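Kelch domain-containing protein (Colletotrichum graminicola M1.001, PDB 5C86) oxidises alcohols as a fungal metal-binding enzyme of the AA5 family, to which galactose oxidase and glyoxal oxidase also belong. Local coordinates at residues Ala93-Leu98 and Thr109-Met114; Asp343-Ser348 and Phe367-Tyr372; Pro371-Ala376 and Gly470-Ala475. One frame throughout, in Å; residues are numbered along the deposited sequence.

Contact 1 of 3, residues Ala93-Leu98 and Thr109-Met114; sequences AKTSVL and TPLSNM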
# COMPACT_ATOMS: atom_id res chain seq x y z
N ALA A 93 12.56 -8.98 -16.08
CA ALA A 93 12.84 -10.25 -15.43
C ALA A 93 13.45 -10.01 -14.00
O ALA A 93 13.56 -10.98 -13.26
CB ALA A 93 13.88 -11.06 -16.27
N LYS A 94 13.87 -8.78 -13.69
CA LYS A 94 14.79 -8.48 -12.54
C LYS A 94 14.07 -8.42 -11.19
O LYS A 94 12.88 -8.07 -11.08
CB LYS A 94 15.60 -7.23 -12.77
CG LYS A 94 16.47 -7.44 -14.05
CD LYS A 94 17.68 -6.62 -14.11
CE LYS A 94 18.70 -7.29 -15.04
NZ LYS A 94 19.70 -6.27 -15.31
N THR A 95 14.77 -8.86 -10.18
CA THR A 95 14.36 -8.67 -8.74
C THR A 95 15.48 -7.87 -8.08
O THR A 95 16.68 -8.24 -8.20
CB THR A 95 14.16 -9.99 -8.04
OG1 THR A 95 13.19 -10.79 -8.70
CG2 THR A 95 13.60 -9.75 -6.64
N SER A 96 15.19 -6.73 -7.49
CA SER A 96 16.09 -5.97 -6.72
C SER A 96 15.65 -5.78 -5.26
O SER A 96 14.44 -5.85 -5.00
CB SER A 96 16.25 -4.66 -7.26
OG SER A 96 16.71 -4.65 -8.62
N VAL A 97 16.60 -5.47 -4.38
CA VAL A 97 16.33 -5.34 -2.95
C VAL A 97 17.03 -4.12 -2.41
O VAL A 97 18.19 -3.84 -2.75
CB VAL A 97 16.50 -6.65 -2.19
CG1 VAL A 97 17.95 -7.13 -2.14
CG2 VAL A 97 15.97 -6.50 -0.76
N LEU A 98 16.34 -3.30 -1.60
CA LEU A 98 16.94 -2.31 -0.80
C LEU A 98 16.77 -2.70 0.65
O LEU A 98 15.59 -2.72 1.17
CB LEU A 98 16.44 -0.90 -1.07
CG LEU A 98 16.99 0.20 -0.20
CD1 LEU A 98 18.49 0.39 -0.42
CD2 LEU A 98 16.34 1.53 -0.44
N THR A 109 20.42 -3.93 -4.58
CA THR A 109 21.20 -5.08 -5.06
C THR A 109 20.34 -6.15 -5.71
O THR A 109 19.14 -6.26 -5.46
CB THR A 109 22.00 -5.63 -3.87
OG1 THR A 109 21.11 -6.21 -2.88
CG2 THR A 109 22.88 -4.54 -3.28
N PRO A 110 20.91 -7.07 -6.50
CA PRO A 110 20.11 -8.02 -7.18
C PRO A 110 19.77 -9.22 -6.40
O PRO A 110 20.53 -9.69 -5.57
CB PRO A 110 21.03 -8.46 -8.39
CG PRO A 110 22.37 -8.25 -7.85
CD PRO A 110 22.28 -6.99 -7.06
N LEU A 111 18.59 -9.71 -6.64
CA LEU A 111 18.14 -11.01 -6.27
C LEU A 111 17.92 -11.84 -7.50
O LEU A 111 18.14 -11.34 -8.60
CB LEU A 111 16.89 -10.92 -5.36
CG LEU A 111 17.07 -10.22 -3.99
CD1 LEU A 111 15.74 -10.20 -3.22
CD2 LEU A 111 18.08 -10.92 -3.13
N SER A 112 17.46 -13.07 -7.33
CA SER A 112 17.25 -13.99 -8.44
C SER A 112 16.22 -13.40 -9.39
O SER A 112 15.19 -12.86 -8.93
CB SER A 112 16.80 -15.31 -7.91
OG SER A 112 16.51 -16.31 -8.91
N ASN A 113 16.42 -13.55 -10.72
CA ASN A 113 15.40 -13.21 -11.67
C ASN A 113 14.15 -14.03 -11.43
O ASN A 113 14.14 -15.16 -11.09
CB ASN A 113 15.91 -13.58 -13.11
CG ASN A 113 16.94 -12.68 -13.62
OD1 ASN A 113 17.29 -11.64 -13.15
ND2 ASN A 113 17.48 -13.14 -14.76
N MET A 114 12.97 -13.44 -11.70
CA MET A 114 11.72 -14.18 -11.75
C MET A 114 11.69 -15.27 -12.84
O MET A 114 12.48 -15.14 -13.81
CB MET A 114 10.53 -13.22 -11.96
CG MET A 114 10.18 -12.36 -10.73
SD MET A 114 8.84 -11.20 -11.11
CE MET A 114 9.52 -10.07 -12.26
O HOH W 1 17.33 -10.01 -10.87
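Val-97 and Thr-109 face each other as an antiparallel hydrogen-bonded pair, each N-H giving a bond to the other's carbonyl: Val-97 N to Thr-109 O and Thr-109 N to Val-97 O are both 2.9 Å. Further along, Leu-111 N bonds to Thr-95 O at 2.9 Å. Met-114 N reaches Ala-93 O at 3.0 Å, beyond the strand pairing. Thr-95 N gives its proton to a water, which lies 2.8 Å from Leu-111 O and also close to Asn-113 OD1. The water thus bridges Thr-95 N and Leu-111 O, which at 4.5 Å are too far apart to bond directly.

One side chain adds a hydrogen bond of its own. Thr-95 OG1, set beside its backbone N and anti to its carbonyl carbon (chi1 -58°), donates to Ser-112 O over 2.9 Å. Trp-156 NE1 is a weak second partner of both oxygens.

The apolar contacts lie on the sheet face that carries Thr-95, Val-97, Thr-109 and Leu-111. Leu-111 is applied by its CB to Thr-95 CG2, while its branch point packs on valine, with Leu-111 CG 3.7 Å from Val-97 CG1. That same methyl also meets Thr-109 OG1. Tyr-149 of strand 147-150 touches Leu-111 from beyond the hairpin.

Strands 95-98 and 109-111 form the hairpin at one border of the four-stranded sheet 75-78, 84-87, 95-98, 109-111, the up-and-down antiparallel blade characteristic of Kelch beta-propellers.

Contact 2 of 3, residues Asp343-Ser348 and Phe367-Tyr372; sequences DATIWS and FWSPPY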
# COMPACT_ATOMS: atom_id res chain seq x y z
N ASP A 343 4.24 9.93 11.27
CA ASP A 343 3.63 11.04 12.02
C ASP A 343 2.14 11.08 11.85
O ASP A 343 1.47 12.02 12.29
CB ASP A 343 4.29 12.39 11.78
CG ASP A 343 4.03 12.94 10.42
OD1 ASP A 343 3.45 12.24 9.61
OD2 ASP A 343 4.43 14.09 10.12
N ALA A 344 1.55 10.09 11.14
CA ALA A 344 0.11 9.97 10.95
C ALA A 344 -0.51 10.96 9.95
O ALA A 344 -1.72 11.00 9.80
CB ALA A 344 -0.63 9.98 12.31
N THR A 345 0.35 11.70 9.25
CA THR A 345 -0.05 12.44 8.07
C THR A 345 0.05 11.45 6.87
O THR A 345 0.60 10.34 6.96
CB THR A 345 0.88 13.66 7.80
OG1 THR A 345 2.15 13.16 7.44
CG2 THR A 345 0.87 14.57 9.01
N ILE A 346 -0.47 11.92 5.73
CA ILE A 346 -0.54 11.12 4.52
C ILE A 346 0.08 11.86 3.36
O ILE A 346 -0.37 12.95 3.01
CB ILE A 346 -1.94 10.74 4.16
CG1 ILE A 346 -2.68 10.11 5.35
CG2 ILE A 346 -1.89 9.72 3.02
CD1 ILE A 346 -4.09 9.60 5.10
N TRP A 347 1.11 11.30 2.83
CA TRP A 347 1.66 11.78 1.51
C TRP A 347 0.66 11.62 0.42
O TRP A 347 -0.02 10.60 0.32
CB TRP A 347 2.89 11.00 1.15
CG TRP A 347 3.25 11.05 -0.28
CD1 TRP A 347 3.04 10.02 -1.19
CD2 TRP A 347 3.92 12.09 -0.96
NE1 TRP A 347 3.50 10.42 -2.44
CE2 TRP A 347 4.06 11.67 -2.29
CE3 TRP A 347 4.37 13.36 -0.59
CZ2 TRP A 347 4.67 12.50 -3.27
CZ3 TRP A 347 4.98 14.18 -1.56
CH2 TRP A 347 5.09 13.73 -2.86
N SER A 348 0.53 12.66 -0.42
CA SER A 348 -0.21 12.60 -1.72
C SER A 348 0.57 13.39 -2.80
O SER A 348 0.85 14.59 -2.57
CB SER A 348 -1.57 13.20 -1.56
OG SER A 348 -2.21 13.36 -2.81
N PHE A 367 1.70 16.71 2.30
CA PHE A 367 1.25 15.83 3.34
C PHE A 367 -0.01 16.36 3.89
O PHE A 367 -0.15 17.55 4.22
CB PHE A 367 2.36 15.74 4.41
CG PHE A 367 3.58 15.07 3.94
CD1 PHE A 367 3.78 13.65 3.93
CD2 PHE A 367 4.63 15.82 3.38
CE1 PHE A 367 4.87 13.09 3.49
CE2 PHE A 367 5.79 15.19 2.91
CZ PHE A 367 5.94 13.83 2.98
N TRP A 368 -1.02 15.52 3.94
CA TRP A 368 -2.30 15.88 4.49
C TRP A 368 -2.37 15.46 5.98
O TRP A 368 -2.08 14.31 6.30
CB TRP A 368 -3.48 15.23 3.77
CG TRP A 368 -4.81 15.58 4.26
CD1 TRP A 368 -5.45 16.83 4.23
CD2 TRP A 368 -5.77 14.68 4.83
NE1 TRP A 368 -6.64 16.75 4.80
CE2 TRP A 368 -6.90 15.43 5.17
CE3 TRP A 368 -5.75 13.29 5.16
CZ2 TRP A 368 -8.05 14.86 5.71
CZ3 TRP A 368 -6.86 12.75 5.67
CH2 TRP A 368 -7.99 13.50 6.03
N SER A 369 -2.71 16.39 6.82
CA SER A 369 -2.91 16.13 8.24
C SER A 369 -4.36 15.86 8.44
O SER A 369 -5.26 16.75 8.27
CB SER A 369 -2.48 17.33 9.12
OG SER A 369 -1.12 17.52 9.13
N PRO A 370 -4.73 14.62 8.89
CA PRO A 370 -6.10 14.35 9.11
C PRO A 370 -6.77 15.06 10.32
O PRO A 370 -6.04 15.59 11.17
CB PRO A 370 -6.15 12.77 9.31
CG PRO A 370 -4.89 12.31 8.73
CD PRO A 370 -3.89 13.39 9.02
N PRO A 371 -8.10 15.03 10.44
CA PRO A 371 -8.81 15.67 11.60
C PRO A 371 -8.27 15.22 12.95
O PRO A 371 -8.31 16.02 13.89
CB PRO A 371 -10.24 15.25 11.42
CG PRO A 371 -10.36 15.04 9.95
CD PRO A 371 -9.06 14.46 9.48
N TYR A 372 -7.76 13.98 13.10
CA TYR A 372 -7.37 13.54 14.41
C TYR A 372 -6.11 14.27 14.88
O TYR A 372 -5.69 14.04 16.04
CB TYR A 372 -7.16 11.99 14.45
CG TYR A 372 -6.24 11.35 13.45
CD1 TYR A 372 -5.03 11.88 13.03
CD2 TYR A 372 -6.57 10.10 12.95
CE1 TYR A 372 -4.20 11.28 12.13
CE2 TYR A 372 -5.72 9.48 12.00
CZ TYR A 372 -4.56 10.06 11.59
OH TYR A 372 -3.74 9.43 10.66
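Ile-346 and Trp-368 are an antiparallel hydrogen-bonded pair, Ile-346 N to Trp-368 O at 2.9 Å and Trp-368 N to Ile-346 O at 2.8 Å, between strand segments 346-348 and 367-369 that run at 140° to one another. On the face of this pair the two side chains lie side by side and point the same way, with Ile-346 CD1 at the edge of the indole, 4.0 Å from Trp-368 CE3. Trp-292 stacks on the same indole from another sheet.

The other face carries Trp-347 and Phe-367, a non-hydrogen-bonded pair. Their rings meet obliquely: Trp-347 CE3 stands over one face of the phenyl, toward its rim, while Trp-347 CB touches Phe-367 CE1 at 3.7 Å. Trp-347 NE1 turns to Thr-337 of the neighbouring strand.

Past the strand ends polar groups take over. Tyr-372 OH donates to Ala-344 O over 2.7 Å, in the carbonyl plane and on a lone pair, and Pro-370 CD packs against the same oxygen. Ala-344 CB adds an apolar touch to Tyr-372 CE1. Thr-345 holds the turn from within: its N and its OG1 both donate to Asp-343 OD1, the N completing an Asx turn. Lying between backbone N and carbonyl carbon (chi1 67°), Thr-345 OG1 is 2.7 Å from Asp-343 OD1. The other branch is thereby directed to Ser-369, Thr-345 CG2 to Ser-369 OG 3.6 Å.

The chemistry is thus divided: carbon surfaces pack on both faces of the sheet, while Tyr-372 satisfies the buried carbonyl of Ala-344 and Asp-343 fixes the rotation of Thr-345.

Contact 3 of 3, residues Pro371-Ala376 and Gly470-Ala475; sequences PYLFEA and GVPCVA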
# COMPACT_ATOMS: atom_id res chain seq x y z
N PRO A 371 -8.10 15.03 10.44
CA PRO A 371 -8.81 15.67 11.60
C PRO A 371 -8.27 15.22 12.95
O PRO A 371 -8.31 16.02 13.89
CB PRO A 371 -10.24 15.25 11.42
CG PRO A 371 -10.36 15.04 9.95
CD PRO A 371 -9.06 14.46 9.48
N TYR A 372 -7.76 13.98 13.10
CA TYR A 372 -7.37 13.54 14.41
C TYR A 372 -6.11 14.27 14.88
O TYR A 372 -5.69 14.04 16.04
CB TYR A 372 -7.16 11.99 14.45
CG TYR A 372 -6.24 11.35 13.45
CD1 TYR A 372 -5.03 11.88 13.03
CD2 TYR A 372 -6.57 10.10 12.95
CE1 TYR A 372 -4.20 11.28 12.13
CE2 TYR A 372 -5.72 9.48 12.00
CZ TYR A 372 -4.56 10.06 11.59
OH TYR A 372 -3.74 9.43 10.66
N LEU A 373 -5.46 15.09 14.08
CA LEU A 373 -4.31 15.88 14.55
C LEU A 373 -4.75 17.26 15.00
O LEU A 373 -3.85 18.03 15.38
CB LEU A 373 -3.23 15.98 13.47
CG LEU A 373 -2.62 14.64 13.00
CD1 LEU A 373 -1.49 14.92 12.01
CD2 LEU A 373 -2.08 13.85 14.18
N PHE A 374 -6.03 17.53 15.02
CA PHE A 374 -6.55 18.86 15.42
C PHE A 374 -7.48 18.70 16.53
O PHE A 374 -8.14 17.65 16.80
CB PHE A 374 -7.22 19.55 14.23
CG PHE A 374 -6.29 19.74 13.10
CD1 PHE A 374 -5.37 20.82 13.09
CD2 PHE A 374 -6.15 18.80 12.03
CE1 PHE A 374 -4.43 20.94 12.12
CE2 PHE A 374 -5.26 18.96 11.06
CZ PHE A 374 -4.36 20.00 11.08
N GLU A 375 -7.63 19.81 17.27
CA GLU A 375 -8.59 19.91 18.30
C GLU A 375 -10.03 19.97 17.76
O GLU A 375 -10.21 19.89 16.55
CB GLU A 375 -8.22 21.13 19.20
CG GLU A 375 -6.94 21.05 20.00
CD GLU A 375 -6.86 19.80 20.94
OE1 GLU A 375 -7.93 19.20 21.28
OE2 GLU A 375 -5.70 19.35 21.22
N ALA A 376 -11.06 20.10 18.60
CA ALA A 376 -12.46 20.03 18.08
C ALA A 376 -12.83 21.18 17.13
O ALA A 376 -13.79 21.08 16.42
CB ALA A 376 -13.45 19.91 19.22
N GLY A 470 -8.86 10.49 20.66
CA GLY A 470 -8.58 9.95 19.35
C GLY A 470 -7.31 10.48 18.68
O GLY A 470 -7.04 10.04 17.56
N VAL A 471 -6.52 11.29 19.37
CA VAL A 471 -5.33 11.81 18.77
C VAL A 471 -4.18 10.84 18.83
O VAL A 471 -3.82 10.35 19.91
CB VAL A 471 -4.89 13.12 19.54
CG1 VAL A 471 -3.66 13.66 18.90
CG2 VAL A 471 -6.08 14.08 19.63
N PRO A 472 -3.55 10.49 17.69
CA PRO A 472 -2.46 9.55 17.70
C PRO A 472 -1.13 10.16 18.00
O PRO A 472 -0.83 11.34 17.66
CB PRO A 472 -2.44 9.01 16.31
CG PRO A 472 -2.92 10.17 15.46
CD PRO A 472 -3.93 10.88 16.30
N CYS A 473 -0.29 9.38 18.66
CA CYS A 473 1.11 9.67 18.76
C CYS A 473 1.78 9.59 17.40
O CYS A 473 1.19 9.09 16.41
CB CYS A 473 1.82 8.81 19.75
SG CYS A 473 1.90 7.06 19.31
N VAL A 474 3.06 10.02 17.32
CA VAL A 474 3.92 9.65 16.22
C VAL A 474 4.34 8.21 16.48
O VAL A 474 4.66 7.79 17.62
CB VAL A 474 5.14 10.59 16.16
CG1 VAL A 474 6.15 10.09 15.15
CG2 VAL A 474 4.69 12.00 15.89
N ALA A 475 4.31 7.36 15.47
CA ALA A 475 4.51 5.93 15.70
C ALA A 475 5.88 5.54 16.00
O ALA A 475 6.83 6.24 15.69
CB ALA A 475 4.00 5.15 14.51
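Tyr-372 and Pro-472 meet ring to ring, the flat side of the phenol receiving the corner of the pyrrolidine. Pro-472 CG lies 3.9 Å from the centroid of the Tyr-372 ring and 21° off its normal, a CH-pi contact over the face, displaced toward the CD1 and CE1 rim. Next to it Pro-472 CD is 3.6 Å from Tyr-372 CD1, so two carbons of the proline share the aromatic surface. The side chains cross at about a right angle. CG of Tyr-372 lies between its backbone N and carbonyl carbon (chi1 53°), the crowded position for a first torsion, at 3.7 Å from Pro-472 CD. Leu-373 brings a second apolar group to the proline, with Leu-373 CD2 4.0 Å from Pro-472 CG.

The contact joins two domains of the galactose oxidase-like fold. Segment 371-376 leaves strand 364-369 of a propeller blade through a short 3-10 turn, in which Phe-374 N bonds to Pro-371 O. Segment 470-475 is a loop of the early set domain, between its strands 459-466 and 476-481. Arg-384 NE gives a hydrogen bond to Pro-472 O in that loop.

Val-471 packs against a backbone oxygen. Both its methyls lie against Tyr-372 O, with Val-471 CG1 at 3.5 Å, and Val-471 CA lies 3.5 Å from Tyr-372 O in a CA-H...O contact. Tyr-372 O is buried here with no hydrogen-bond partner in the model, lined by these carbons of Val-471 and by Pro-472 CD. At the start of the loop, Gly-470 O approaches the tyrosine from its base, 3.7 Å from Tyr-372 CB.

How the contacts relate
From the N terminus, contact 1 comes first and closes a hairpin within a single propeller blade, with ten residues between its segments. Contact 2 follows in series, with 18 residues between its segments, on the adjacent strands 346-350 and 364-369; strand 5-11, from the start of the chain, pairs with the latter and completes this blade. Contact 3 begins on Pro-371 and Tyr-372, where contact 2 ends, and spans 93 residues to tie the propeller to the early set domain. Contacts 2 and 3 therefore adjoin without nesting and pack together, Ala-344 against Pro-472 and Thr-345 against Leu-373. Contact 1 lies on the opposite side of the chain's centre, about 33 Å from contact 2, centre to centre.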